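Local coordinates for bottromycin amidohydrolase (Streptomyces purpureus, PDB 6I5S), which acts as a thiazoline-specific zinc amidohydrolase and serves as the gatekeeper enzyme of bottromycin biosynthesis, at residues 236-241 and 274-279; 291-296 and 303-308; 116-121 and 155-160; 109-114 and 358-363; 266-271 and 382-387. All coordinates share one frame; numbering follows the deposited sequence. Where two conformers were deposited one is given.

Contact 1. Residues 236-241 and 274-279; sequences NVFRLP and VAWRAR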
# COMPACT_ATOMS: atom_id res chain seq x y z
N ASN A 236 -0.45 -14.11 14.78
CA ASN A 236 0.75 -13.33 14.51
C ASN A 236 1.94 -14.11 15.06
O ASN A 236 2.35 -13.94 16.22
CB ASN A 236 0.66 -11.93 15.14
CG ASN A 236 1.89 -11.13 14.90
OD1 ASN A 236 2.87 -11.61 14.26
ND2 ASN A 236 1.89 -9.90 15.37
N VAL A 237 2.44 -15.05 14.26
CA VAL A 237 3.54 -15.91 14.70
C VAL A 237 4.84 -15.14 14.88
O VAL A 237 5.77 -15.64 15.52
CB VAL A 237 3.74 -17.07 13.70
CG1 VAL A 237 2.50 -17.96 13.67
CG2 VAL A 237 4.08 -16.59 12.31
N PHE A 238 4.91 -13.88 14.42
CA PHE A 238 6.15 -13.14 14.60
C PHE A 238 6.31 -12.65 16.03
O PHE A 238 7.41 -12.25 16.39
CB PHE A 238 6.23 -12.01 13.55
CG PHE A 238 6.06 -12.54 12.17
CD1 PHE A 238 7.09 -13.28 11.56
CD2 PHE A 238 4.86 -12.44 11.51
CE1 PHE A 238 6.92 -13.85 10.31
CE2 PHE A 238 4.70 -13.00 10.24
CZ PHE A 238 5.72 -13.72 9.66
N ARG A 239 5.28 -12.85 16.86
CA ARG A 239 5.40 -12.66 18.31
C ARG A 239 6.08 -13.83 18.99
O ARG A 239 6.40 -13.72 20.17
CB ARG A 239 4.03 -12.47 18.97
CG ARG A 239 3.32 -11.18 18.54
CD ARG A 239 1.84 -11.23 18.81
NE ARG A 239 1.56 -11.54 20.21
CZ ARG A 239 1.70 -10.68 21.20
NH1 ARG A 239 2.14 -9.45 20.98
NH2 ARG A 239 1.41 -11.06 22.44
N LEU A 240 6.33 -14.93 18.26
CA LEU A 240 6.94 -16.12 18.85
C LEU A 240 8.43 -16.15 18.55
O LEU A 240 8.90 -15.47 17.64
CB LEU A 240 6.29 -17.41 18.27
CG LEU A 240 4.77 -17.48 18.45
CD1 LEU A 240 4.17 -18.52 17.56
CD2 LEU A 240 4.43 -17.74 19.93
N PRO A 241 9.19 -16.97 19.29
CA PRO A 241 10.59 -17.22 18.92
C PRO A 241 10.72 -17.71 17.48
O PRO A 241 9.87 -18.46 16.98
CB PRO A 241 11.05 -18.29 19.91
CG PRO A 241 10.10 -18.19 21.07
CD PRO A 241 8.79 -17.75 20.48
N VAL A 274 2.83 -10.25 0.09
CA VAL A 274 4.23 -9.97 -0.28
C VAL A 274 5.11 -9.84 0.95
O VAL A 274 6.29 -10.24 0.91
CB VAL A 274 4.31 -8.72 -1.16
CG1 VAL A 274 3.74 -7.47 -0.45
CG2 VAL A 274 5.76 -8.47 -1.65
N ALA A 275 4.58 -9.30 2.04
CA ALA A 275 5.37 -9.18 3.28
C ALA A 275 5.53 -10.52 4.01
O ALA A 275 6.61 -10.83 4.52
CB ALA A 275 4.69 -8.13 4.21
N TRP A 276 4.45 -11.30 4.11
CA TRP A 276 4.59 -12.69 4.58
C TRP A 276 5.67 -13.44 3.80
O TRP A 276 6.52 -14.12 4.39
CB TRP A 276 3.26 -13.41 4.41
CG TRP A 276 2.23 -13.29 5.50
CD1 TRP A 276 1.08 -12.53 5.47
CD2 TRP A 276 2.24 -13.97 6.75
NE1 TRP A 276 0.35 -12.73 6.62
CE2 TRP A 276 1.03 -13.62 7.43
CE3 TRP A 276 3.11 -14.90 7.35
CZ2 TRP A 276 0.70 -14.13 8.68
CZ3 TRP A 276 2.76 -15.43 8.59
CH2 TRP A 276 1.56 -15.02 9.26
N ARG A 277 5.62 -13.35 2.48
CA ARG A 277 6.60 -14.03 1.62
C ARG A 277 8.01 -13.58 1.95
O ARG A 277 8.92 -14.38 2.09
CB ARG A 277 6.25 -13.71 0.16
CG ARG A 277 7.14 -14.35 -0.94
CD ARG A 277 6.78 -15.84 -1.16
NE ARG A 277 5.40 -15.94 -1.61
CZ ARG A 277 4.75 -17.12 -1.69
NH1 ARG A 277 3.49 -17.16 -2.08
NH2 ARG A 277 5.35 -18.24 -1.34
N ALA A 278 8.22 -12.27 2.07
CA ALA A 278 9.57 -11.80 2.39
C ALA A 278 10.05 -12.24 3.76
O ALA A 278 11.24 -12.52 3.93
CB ALA A 278 9.61 -10.26 2.25
N ARG A 279 9.15 -12.37 4.76
CA ARG A 279 9.57 -12.81 6.09
C ARG A 279 10.02 -14.26 6.15
O ARG A 279 10.69 -14.66 7.12
CB ARG A 279 8.42 -12.59 7.11
CG ARG A 279 8.04 -11.11 7.33
CD ARG A 279 6.72 -10.94 8.13
NE ARG A 279 6.10 -9.61 8.00
CZ ARG A 279 4.79 -9.34 8.12
NH1 ARG A 279 3.90 -10.30 8.38
NH2 ARG A 279 4.36 -8.11 7.95
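Phe-238 meets Trp-276 and Arg-279 where a loop that follows strand 226-228 leans on helix 273-280. The site lies beside the zinc centre of this amidohydrolase fold. An Asx turn and a 3-10 segment, 237-239, shape the loop and turn Phe-238 to the helix. The aromatic pair is tilted: the Phe-238 ring and the six-membered ring of Trp-276 have planes 53° apart. Phe-238 CE2 lies over one face of the indole, toward its rim, 3.5 Å from Trp-276 CZ3. Trp-276 NE1 bonds to the backbone O of His-229, a zinc ligand, which helps to fix the indole's rotation. Val-237 adds a further apolar contact. Its CG2 comes within 4.1 Å of Trp-276 CZ3 and also sits over the centre of one Phe-238 face. The opposite face takes a CH-pi contact. In the conformer of Arg-279 described here, CD stands 3.6 Å from the Phe-238 ring centroid, 24° off the normal. The arginine chain is extended from CG to NE and crosses the ring at about a right angle. Its NH2 forms a salt bridge with Asp-348, another zinc ligand, so the arginine belongs to the second shell of the metal site. No hydrogen bond joins the two segments. Within the loop, Phe-238 N donates to Asn-236 OD1 over 3.1 Å, in a bent bond of 136°.

Contact 2. Residues 291-296 and 303-308; sequences AVLQAA and AWQAAA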
# COMPACT_ATOMS: atom_id res chain seq x y z
N ALA A 291 21.89 -6.13 -5.17
CA ALA A 291 21.38 -4.95 -5.87
C ALA A 291 20.23 -4.33 -5.10
O ALA A 291 20.17 -3.11 -4.95
CB ALA A 291 20.96 -5.33 -7.30
N VAL A 292 19.32 -5.16 -4.55
CA VAL A 292 18.20 -4.60 -3.79
C VAL A 292 18.69 -3.98 -2.50
O VAL A 292 18.20 -2.93 -2.08
CB VAL A 292 17.11 -5.65 -3.54
CG1 VAL A 292 16.00 -5.01 -2.71
CG2 VAL A 292 16.55 -6.12 -4.81
N LEU A 293 19.67 -4.60 -1.84
CA LEU A 293 20.24 -3.97 -0.65
C LEU A 293 20.87 -2.62 -0.97
O LEU A 293 20.81 -1.69 -0.15
CB LEU A 293 21.28 -4.88 -0.01
CG LEU A 293 20.78 -6.08 0.74
CD1 LEU A 293 21.95 -7.05 1.00
CD2 LEU A 293 20.14 -5.62 2.04
N GLN A 294 21.55 -2.50 -2.12
CA GLN A 294 22.10 -1.21 -2.50
C GLN A 294 21.00 -0.18 -2.66
O GLN A 294 21.20 1.02 -2.39
CB GLN A 294 22.91 -1.36 -3.80
CG GLN A 294 23.65 -0.12 -4.22
CD GLN A 294 24.68 0.31 -3.21
OE1 GLN A 294 25.69 -0.36 -3.00
NE2 GLN A 294 24.44 1.44 -2.57
N ALA A 295 19.81 -0.63 -3.08
CA ALA A 295 18.71 0.28 -3.36
C ALA A 295 17.98 0.71 -2.10
O ALA A 295 17.28 1.74 -2.12
CB ALA A 295 17.73 -0.38 -4.33
N ALA A 296 18.19 -0.00 -1.00
CA ALA A 296 17.59 0.32 0.27
C ALA A 296 18.16 1.63 0.79
O ALA A 296 19.32 1.96 0.56
CB ALA A 296 17.85 -0.78 1.30
N ALA A 303 19.01 -3.64 8.89
CA ALA A 303 17.98 -4.64 9.08
C ALA A 303 17.82 -5.49 7.84
O ALA A 303 17.64 -6.71 7.92
CB ALA A 303 16.66 -3.96 9.41
N TRP A 304 17.92 -4.87 6.67
CA TRP A 304 17.79 -5.65 5.44
C TRP A 304 18.97 -6.59 5.27
O TRP A 304 18.82 -7.73 4.80
CB TRP A 304 17.69 -4.71 4.26
CG TRP A 304 16.36 -3.99 4.15
CD1 TRP A 304 15.60 -3.51 5.18
CD2 TRP A 304 15.66 -3.69 2.95
NE1 TRP A 304 14.45 -2.94 4.69
CE2 TRP A 304 14.46 -3.04 3.32
CE3 TRP A 304 15.90 -3.93 1.60
CZ2 TRP A 304 13.53 -2.59 2.38
CZ3 TRP A 304 14.98 -3.51 0.67
CH2 TRP A 304 13.80 -2.86 1.06
N GLN A 305 20.16 -6.14 5.65
CA GLN A 305 21.31 -7.01 5.50
C GLN A 305 21.22 -8.20 6.46
O GLN A 305 21.62 -9.33 6.13
CB GLN A 305 22.58 -6.22 5.77
CG GLN A 305 23.87 -7.02 5.47
CD GLN A 305 24.39 -6.75 4.11
OE1 GLN A 305 24.42 -5.60 3.68
NE2 GLN A 305 24.80 -7.80 3.39
N ALA A 306 20.68 -7.97 7.65
CA ALA A 306 20.48 -9.08 8.59
C ALA A 306 19.47 -10.08 8.05
O ALA A 306 19.63 -11.29 8.21
CB ALA A 306 20.02 -8.54 9.94
N ALA A 307 18.42 -9.59 7.42
CA ALA A 307 17.45 -10.50 6.83
C ALA A 307 18.08 -11.27 5.67
O ALA A 307 17.77 -12.45 5.47
CB ALA A 307 16.23 -9.71 6.35
N ALA A 308 18.96 -10.62 4.90
CA ALA A 308 19.68 -11.31 3.84
C ALA A 308 20.52 -12.46 4.38
O ALA A 308 20.63 -13.51 3.74
CB ALA A 308 20.55 -10.32 3.07
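Leu-293 and Trp-304 lie alongside each other, head to tail, each pointing out from its own helix. Chi1 of -74° sets CG of Leu-293 anti to the carbonyl carbon, and the two methyls then reach the facing helix. CD2 presses on the root of the tryptophan, 3.4 Å from Trp-304 CB. CD1 goes to the outer side, where it lies 3.8 Å from Gln-305 NE2 and 4.1 Å from Ala-308 CB. The Gln-305 side chain, bent at chi2, crosses that of Leu-293 at about a right angle and brings its amide near CD1, on the exposed margin. The indole is met from two directions. Ala-296 CB lies over one face, 3.7 Å from Trp-304 CE3, in a CH-pi contact offset toward the rim. Val-292 CG1 comes in the ring plane instead, at the edge, 3.8 Å from Trp-304 CZ3. Trp-304 NE1 bonds to the backbone O of Gly-350, and the ring of Phe-353 also meets the indole. No hydrogen bond joins the two segments; the contact is mostly apolar. The segment axes come within 10.2 Å and run at 163°, nearly antiparallel. Helices 290-295 and 301-313 are thus packed as an alpha-alpha hairpin closed by a short loop.

Contact 3. Residues 116-121 and 155-160; sequences QLWGEP and PQAATI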
# COMPACT_ATOMS: atom_id res chain seq x y z
N GLN A 116 -0.77 4.99 5.49
CA GLN A 116 0.40 4.99 6.38
C GLN A 116 -0.04 4.45 7.72
O GLN A 116 -0.66 5.16 8.51
CB GLN A 116 0.96 6.40 6.54
CG GLN A 116 2.11 6.48 7.52
CD GLN A 116 3.36 5.77 7.02
OE1 GLN A 116 3.58 5.64 5.82
NE2 GLN A 116 4.17 5.30 7.94
N LEU A 117 0.27 3.19 7.97
CA LEU A 117 -0.26 2.50 9.13
C LEU A 117 0.63 2.62 10.36
O LEU A 117 0.42 1.91 11.35
CB LEU A 117 -0.55 1.02 8.76
CG LEU A 117 -2.06 0.81 8.75
CD1 LEU A 117 -2.80 1.73 7.82
CD2 LEU A 117 -2.37 -0.62 8.39
N TRP A 118 1.57 3.55 10.34
CA TRP A 118 2.27 4.01 11.52
C TRP A 118 2.48 5.50 11.29
O TRP A 118 3.56 5.93 10.97
CB TRP A 118 3.60 3.28 11.72
CG TRP A 118 4.01 3.22 13.11
CD1 TRP A 118 4.27 4.27 13.94
CD2 TRP A 118 4.23 2.03 13.87
NE1 TRP A 118 4.63 3.80 15.19
CE2 TRP A 118 4.62 2.43 15.16
CE3 TRP A 118 4.14 0.66 13.58
CZ2 TRP A 118 4.92 1.51 16.17
CZ3 TRP A 118 4.43 -0.26 14.58
CH2 TRP A 118 4.82 0.18 15.86
N GLY A 119 1.40 6.27 11.40
CA GLY A 119 1.45 7.67 11.02
C GLY A 119 2.12 8.55 12.07
O GLY A 119 2.05 8.33 13.28
N GLU A 120 2.70 9.63 11.56
CA GLU A 120 3.40 10.64 12.35
C GLU A 120 3.02 12.03 11.85
O GLU A 120 2.45 12.17 10.76
CB GLU A 120 4.93 10.50 12.21
CG GLU A 120 5.47 9.22 12.81
CD GLU A 120 6.99 9.20 12.87
OE1 GLU A 120 7.62 10.28 12.91
OE2 GLU A 120 7.56 8.09 12.86
N PRO A 121 3.31 13.08 12.61
CA PRO A 121 3.14 14.46 12.07
C PRO A 121 3.81 14.68 10.72
O PRO A 121 3.25 15.40 9.89
CB PRO A 121 3.77 15.31 13.16
CG PRO A 121 3.50 14.53 14.42
CD PRO A 121 3.73 13.10 14.02
N PRO A 155 6.99 -1.31 22.69
CA PRO A 155 6.58 -0.26 23.65
C PRO A 155 7.22 1.10 23.37
O PRO A 155 6.67 2.13 23.79
CB PRO A 155 7.03 -0.82 25.00
CG PRO A 155 8.12 -1.75 24.67
CD PRO A 155 7.77 -2.37 23.35
N GLN A 156 8.36 1.12 22.69
CA GLN A 156 9.03 2.37 22.38
C GLN A 156 8.22 3.17 21.37
O GLN A 156 7.92 4.35 21.59
CB GLN A 156 10.45 2.09 21.86
CG GLN A 156 10.55 1.45 20.44
CD GLN A 156 9.97 0.03 20.34
OE1 GLN A 156 9.64 -0.60 21.35
NE2 GLN A 156 9.85 -0.47 19.12
N ALA A 157 7.80 2.51 20.30
CA ALA A 157 7.12 3.16 19.19
C ALA A 157 5.62 3.27 19.38
O ALA A 157 4.98 4.11 18.72
CB ALA A 157 7.41 2.39 17.90
N ALA A 158 5.02 2.45 20.23
CA ALA A 158 3.58 2.44 20.37
C ALA A 158 3.13 3.43 21.45
O ALA A 158 3.86 3.73 22.40
CB ALA A 158 3.06 1.05 20.73
N THR A 159 1.91 3.92 21.28
CA THR A 159 1.21 4.66 22.32
C THR A 159 0.52 3.62 23.21
O THR A 159 -0.41 2.98 22.75
CB THR A 159 0.18 5.57 21.69
OG1 THR A 159 0.85 6.43 20.81
CG2 THR A 159 -0.59 6.44 22.76
N ILE A 160 0.96 3.48 24.47
CA ILE A 160 0.41 2.47 25.36
C ILE A 160 -0.87 2.99 25.98
O ILE A 160 -0.89 4.03 26.67
CB ILE A 160 1.42 2.06 26.43
CG1 ILE A 160 2.74 1.59 25.80
CG2 ILE A 160 0.81 1.00 27.30
CD1 ILE A 160 2.59 0.45 24.83
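Trp-118 overlaps Ala-157 with the outer part of its six-membered ring, and CZ2 is the atom nearest the alanine methyl. Their modelled spacing is too short to be real, so the exact closeness is doubtful. The tryptophan sits on the loop after strand 111-116. Its place between a strand and a helix is consistent with the loops that carry active-site residues in amidohydrolase barrels, and the Trp-118 side chain is about 6 Å from a zinc ion. The partner loop, 155-158, leads into strand 159-160 at the surface. Chi1 of -153° places CG beside the carbonyl carbon, and the far end of the indole reaches this loop. Ala-158 N stands near the ring plane, 4.2 Å from Trp-118 CZ2. Ala-157 CB approaches the ring obliquely. His-96, a zinc ligand, and Val-146 also touch the indole. No hydrogen bond joins the two segments, so they meet by packing alone. The backbone of the tryptophan loop is held from within and from the metal site. Leu-117 O bonds to NZ of the carboxylated lysine at position 183. Gln-116 OE1 bonds to Val-97 N. Gln-116 NE2 donates to Trp-118 O over 3.2 Å, almost straight but from above the carbonyl plane.

Contact 4. Residues 109-114 and 358-363; sequences HGVTAY and PSFHKE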
# COMPACT_ATOMS: atom_id res chain seq x y z
N HIS A 109 5.23 3.55 -9.93
CA HIS A 109 4.50 2.33 -10.13
C HIS A 109 2.99 2.54 -10.12
O HIS A 109 2.25 1.54 -10.07
CB HIS A 109 4.92 1.27 -9.09
CG HIS A 109 6.32 0.81 -9.34
ND1 HIS A 109 7.42 1.47 -8.85
CD2 HIS A 109 6.80 -0.21 -10.10
CE1 HIS A 109 8.52 0.90 -9.32
NE2 HIS A 109 8.18 -0.12 -10.07
N GLY A 110 2.55 3.79 -10.28
CA GLY A 110 1.14 4.11 -10.43
C GLY A 110 0.39 4.27 -9.13
O GLY A 110 -0.84 4.37 -9.14
N VAL A 111 1.10 4.24 -8.02
CA VAL A 111 0.48 4.36 -6.69
C VAL A 111 0.40 5.84 -6.35
O VAL A 111 1.43 6.50 -6.09
CB VAL A 111 1.28 3.59 -5.64
CG1 VAL A 111 0.60 3.80 -4.27
CG2 VAL A 111 1.37 2.11 -5.94
N THR A 112 -0.81 6.36 -6.33
CA THR A 112 -1.07 7.76 -6.11
C THR A 112 -1.63 8.07 -4.73
O THR A 112 -1.90 9.24 -4.45
CB THR A 112 -2.03 8.31 -7.19
OG1 THR A 112 -3.24 7.58 -7.22
CG2 THR A 112 -1.41 8.22 -8.60
N ALA A 113 -1.85 7.05 -3.90
CA ALA A 113 -2.28 7.22 -2.52
C ALA A 113 -1.81 5.99 -1.73
O ALA A 113 -1.46 4.95 -2.29
CB ALA A 113 -3.80 7.35 -2.43
N TYR A 114 -1.67 6.17 -0.42
CA TYR A 114 -1.28 5.05 0.42
C TYR A 114 -1.88 5.27 1.82
O TYR A 114 -2.07 6.42 2.25
CB TYR A 114 0.25 4.91 0.49
CG TYR A 114 0.99 6.13 1.08
CD1 TYR A 114 1.40 6.16 2.42
CD2 TYR A 114 1.30 7.23 0.28
CE1 TYR A 114 2.05 7.28 2.95
CE2 TYR A 114 1.98 8.37 0.80
CZ TYR A 114 2.38 8.37 2.12
OH TYR A 114 3.01 9.43 2.62
N PRO A 358 7.63 -1.37 -6.50
CA PRO A 358 7.55 -2.73 -7.10
C PRO A 358 6.80 -3.72 -6.24
O PRO A 358 6.12 -4.59 -6.78
CB PRO A 358 9.03 -3.13 -7.25
CG PRO A 358 9.80 -1.88 -7.09
CD PRO A 358 9.01 -0.94 -6.29
N SER A 359 6.89 -3.59 -4.91
CA SER A 359 6.22 -4.53 -4.00
C SER A 359 4.71 -4.49 -4.17
O SER A 359 4.01 -5.50 -3.90
CB SER A 359 6.59 -4.24 -2.54
OG SER A 359 6.20 -2.95 -2.11
N PHE A 360 4.18 -3.34 -4.58
CA PHE A 360 2.74 -3.25 -4.85
C PHE A 360 2.35 -4.26 -5.93
O PHE A 360 1.35 -4.99 -5.80
CB PHE A 360 2.37 -1.84 -5.27
CG PHE A 360 0.90 -1.64 -5.45
CD1 PHE A 360 0.11 -1.51 -4.34
CD2 PHE A 360 0.31 -1.70 -6.70
CE1 PHE A 360 -1.27 -1.36 -4.45
CE2 PHE A 360 -1.07 -1.52 -6.83
CZ PHE A 360 -1.86 -1.38 -5.70
N HIS A 361 3.11 -4.28 -7.02
CA HIS A 361 2.86 -5.23 -8.10
C HIS A 361 3.22 -6.65 -7.70
O HIS A 361 2.61 -7.58 -8.23
CB HIS A 361 3.57 -4.71 -9.36
CG HIS A 361 2.97 -3.42 -9.80
ND1 HIS A 361 1.75 -3.38 -10.44
CD2 HIS A 361 3.31 -2.14 -9.52
CE1 HIS A 361 1.41 -2.11 -10.60
NE2 HIS A 361 2.32 -1.34 -10.03
N LYS A 362 4.17 -6.84 -6.80
CA LYS A 362 4.37 -8.19 -6.25
C LYS A 362 3.16 -8.68 -5.48
O LYS A 362 2.83 -9.88 -5.52
CB LYS A 362 5.59 -8.24 -5.34
CG LYS A 362 6.92 -8.08 -6.05
CD LYS A 362 8.02 -8.57 -5.14
CE LYS A 362 9.37 -8.38 -5.74
NZ LYS A 362 10.43 -9.09 -4.96
N GLU A 363 2.45 -7.77 -4.80
CA GLU A 363 1.27 -8.18 -4.06
C GLU A 363 0.13 -8.48 -5.02
O GLU A 363 -0.60 -9.45 -4.81
CB GLU A 363 0.86 -7.11 -3.06
CG GLU A 363 -0.39 -7.49 -2.20
CD GLU A 363 -0.17 -8.63 -1.29
OE1 GLU A 363 0.96 -9.15 -1.29
OE2 GLU A 363 -1.17 -9.05 -0.57
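Chi1 of -64° in His-361 sends the imidazole from helix 358-369 to the backbone carbonyl of His-109. Chi1 of -175° in Phe-360, with CG opposite the backbone N, turns the neighbouring ring toward Val-111. Both side chains thus reach the start of strand 111-116. The polar link is a single short, nearly straight hydrogen bond. His-361 NE2 donates to His-109 O over 2.9 Å with an N-H...O angle of 174°. The donor lies in the carbonyl plane, on a lone pair, and the oxygen lies in the imidazole plane. Such a bond fixes the rotation of His-361 and satisfies a buried carbonyl where helix 100-108 has just ended. The other ring nitrogen, ND1, bonds to a glycerol, probably from the crystallisation liquor. Pro-358 packs over one face of the His-109 ring, with CD 3.6 Å from CE1 of that histidine. His-109 ND1 is bonded to Gly-105 O, and Trp-438 meets the ring edge-to-face. Val-111 CG2 makes a CH-pi contact, 4.1 Å from the Phe-360 ring centroid and offset toward the rim. Gly-110, between His-109 and Val-111 in the chain, is the C-prime residue of the Schellman motif that ends helix 100-108. Everything that touches here is buried. The arrangement is consistent with an outer helix packed on the strands of an amidohydrolase (beta/alpha)8 barrel.

Contact 5. Residues 266-271 and 382-387; sequences GHFVCP and TADAYD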
# COMPACT_ATOMS: atom_id res chain seq x y z
N GLY A 266 -18.32 -8.47 3.51
CA GLY A 266 -18.41 -7.04 3.61
C GLY A 266 -17.28 -6.35 4.32
O GLY A 266 -17.25 -5.12 4.34
N HIS A 267 -16.35 -7.07 4.90
CA HIS A 267 -15.29 -6.44 5.65
C HIS A 267 -14.00 -6.38 4.84
O HIS A 267 -13.72 -7.24 4.00
CB HIS A 267 -15.11 -7.17 6.96
CG HIS A 267 -16.32 -7.06 7.83
ND1 HIS A 267 -17.09 -8.14 8.18
CD2 HIS A 267 -16.94 -5.97 8.36
CE1 HIS A 267 -18.11 -7.74 8.92
NE2 HIS A 267 -18.03 -6.43 9.05
N PHE A 268 -13.22 -5.31 5.08
CA PHE A 268 -12.00 -5.04 4.34
C PHE A 268 -10.86 -5.81 4.96
O PHE A 268 -10.63 -5.69 6.17
CB PHE A 268 -11.66 -3.57 4.35
CG PHE A 268 -12.68 -2.70 3.61
CD1 PHE A 268 -12.59 -2.53 2.25
CD2 PHE A 268 -13.73 -2.12 4.29
CE1 PHE A 268 -13.51 -1.76 1.58
CE2 PHE A 268 -14.63 -1.33 3.63
CZ PHE A 268 -14.52 -1.14 2.27
N VAL A 269 -10.15 -6.58 4.13
CA VAL A 269 -9.05 -7.45 4.55
C VAL A 269 -7.82 -7.11 3.70
O VAL A 269 -7.90 -7.16 2.49
CB VAL A 269 -9.43 -8.94 4.37
CG1 VAL A 269 -8.22 -9.82 4.61
CG2 VAL A 269 -10.55 -9.28 5.30
N CYS A 270 -6.71 -6.77 4.35
CA CYS A 270 -5.46 -6.41 3.69
C CYS A 270 -4.41 -7.45 4.07
O CYS A 270 -3.76 -7.33 5.10
CB CYS A 270 -5.02 -4.99 4.09
SG CYS A 270 -3.58 -4.47 3.23
N PRO A 271 -4.22 -8.50 3.26
CA PRO A 271 -3.41 -9.65 3.73
C PRO A 271 -1.91 -9.46 3.68
O PRO A 271 -1.18 -10.24 4.32
CB PRO A 271 -3.86 -10.80 2.80
CG PRO A 271 -4.39 -10.13 1.56
CD PRO A 271 -5.00 -8.80 2.05
N THR A 382 -7.87 -0.27 -6.15
CA THR A 382 -8.41 1.05 -6.40
C THR A 382 -9.72 1.30 -5.66
O THR A 382 -9.69 1.86 -4.55
CB THR A 382 -8.60 1.30 -7.93
OG1 THR A 382 -9.49 0.34 -8.53
CG2 THR A 382 -7.27 1.25 -8.65
N ALA A 383 -10.86 1.04 -6.29
CA ALA A 383 -12.18 1.39 -5.75
C ALA A 383 -12.37 0.96 -4.28
O ALA A 383 -12.91 1.72 -3.49
CB ALA A 383 -13.27 0.77 -6.62
N ASP A 384 -12.00 -0.28 -3.92
CA ASP A 384 -12.26 -0.70 -2.55
C ASP A 384 -11.30 -0.04 -1.57
O ASP A 384 -11.64 0.15 -0.40
CB ASP A 384 -12.18 -2.22 -2.45
CG ASP A 384 -13.53 -2.89 -2.70
OD1 ASP A 384 -14.48 -2.19 -3.08
OD2 ASP A 384 -13.66 -4.11 -2.48
N ALA A 385 -10.11 0.33 -2.04
CA ALA A 385 -9.20 1.10 -1.17
C ALA A 385 -9.71 2.52 -0.95
O ALA A 385 -9.63 3.06 0.15
CB ALA A 385 -7.79 1.11 -1.73
N TYR A 386 -10.25 3.15 -1.98
CA TYR A 386 -10.82 4.48 -1.74
C TYR A 386 -11.98 4.37 -0.75
O TYR A 386 -12.16 5.21 0.11
CB TYR A 386 -11.28 5.11 -3.05
CG TYR A 386 -10.09 5.40 -3.97
CD1 TYR A 386 -9.03 6.19 -3.53
CD2 TYR A 386 -10.01 4.87 -5.26
CE1 TYR A 386 -7.94 6.46 -4.34
CE2 TYR A 386 -8.89 5.13 -6.09
CZ TYR A 386 -7.86 5.92 -5.60
OH TYR A 386 -6.75 6.24 -6.37
N ASP A 387 -12.75 3.28 -0.84
CA ASP A 387 -13.85 3.10 0.13
C ASP A 387 -13.36 2.88 1.56
O ASP A 387 -13.91 3.48 2.51
CB ASP A 387 -14.75 1.92 -0.29
CG ASP A 387 -15.74 2.29 -1.37
OD1 ASP A 387 -15.80 3.48 -1.76
OD2 ASP A 387 -16.46 1.40 -1.84
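Phe-268 brings one end of its ring to the turn of helix 383-388 that holds Asp-384 and Asp-387. The tighter part of this contact lies at the backbone of Asp-384. Phe-268 CE1 is 3.3 Å from Asp-384 O, and the oxygen approaches the ring obliquely. The side chain of Asp-384 stays further off, with CB 4.3 Å from Phe-268 CE1. Chi1 of -66° sets CG of the phenylalanine anti to the carbonyl carbon, and the ring reaches from the strand to the helix. Asp-384 is buried, and its carboxylate is taken up by a salt bridge from OD1 to Arg-342 NH2. Strand 268-270 is the middle strand of a parallel set, between 226-228 and 342-343, as expected for part of an amidohydrolase barrel wall. Phe-268 also touches Ser-226 and Arg-342 on those two neighbours. Arg-342 thus touches the ring and also binds the helix that the ring meets. The looser side is at Asp-387. Its CB is the only atom of that side chain within 4.2 Å of the ring, and it lies 4.0 Å from Phe-268 CZ. The Asp-387 carboxylate is turned 82° from the plane of the phenyl. Both Phe-268 and Asp-387 are partly exposed. No hydrogen bond spans the two segments, and the area buried is small. Asp-387 OD2 forms a salt bridge with the same Arg-342 NH2, so one guanidinium nitrogen serves two carboxylates a helical turn apart. Their negative charges would probably be balanced in part by this arginine.

In the fold
Contacts 1 and 3 both approach the zinc site, contact 1 from helix 273-280 and contact 3 from the loop after strand 111-116. The side chains of Arg-279 and Trp-118 lie about 5 and 6 Å from a zinc ion, and the contact centres are 20 Å apart. Contact 4 is the most central, about 6 Å from the centre of the chain. It touches contact 1 through Val-274 N and Glu-363 OE1, 2.6 Å apart and probably hydrogen-bonded. It also touches contact 5, where Thr-112 OG1 is 3.8 Å from Tyr-386 OH. Contact 5 leads to contact 1 along the chain, and Pro-271 O packs on Trp-276 CD1. Contact 2 lies farther out, its centre about 30 Å from that of contact 5.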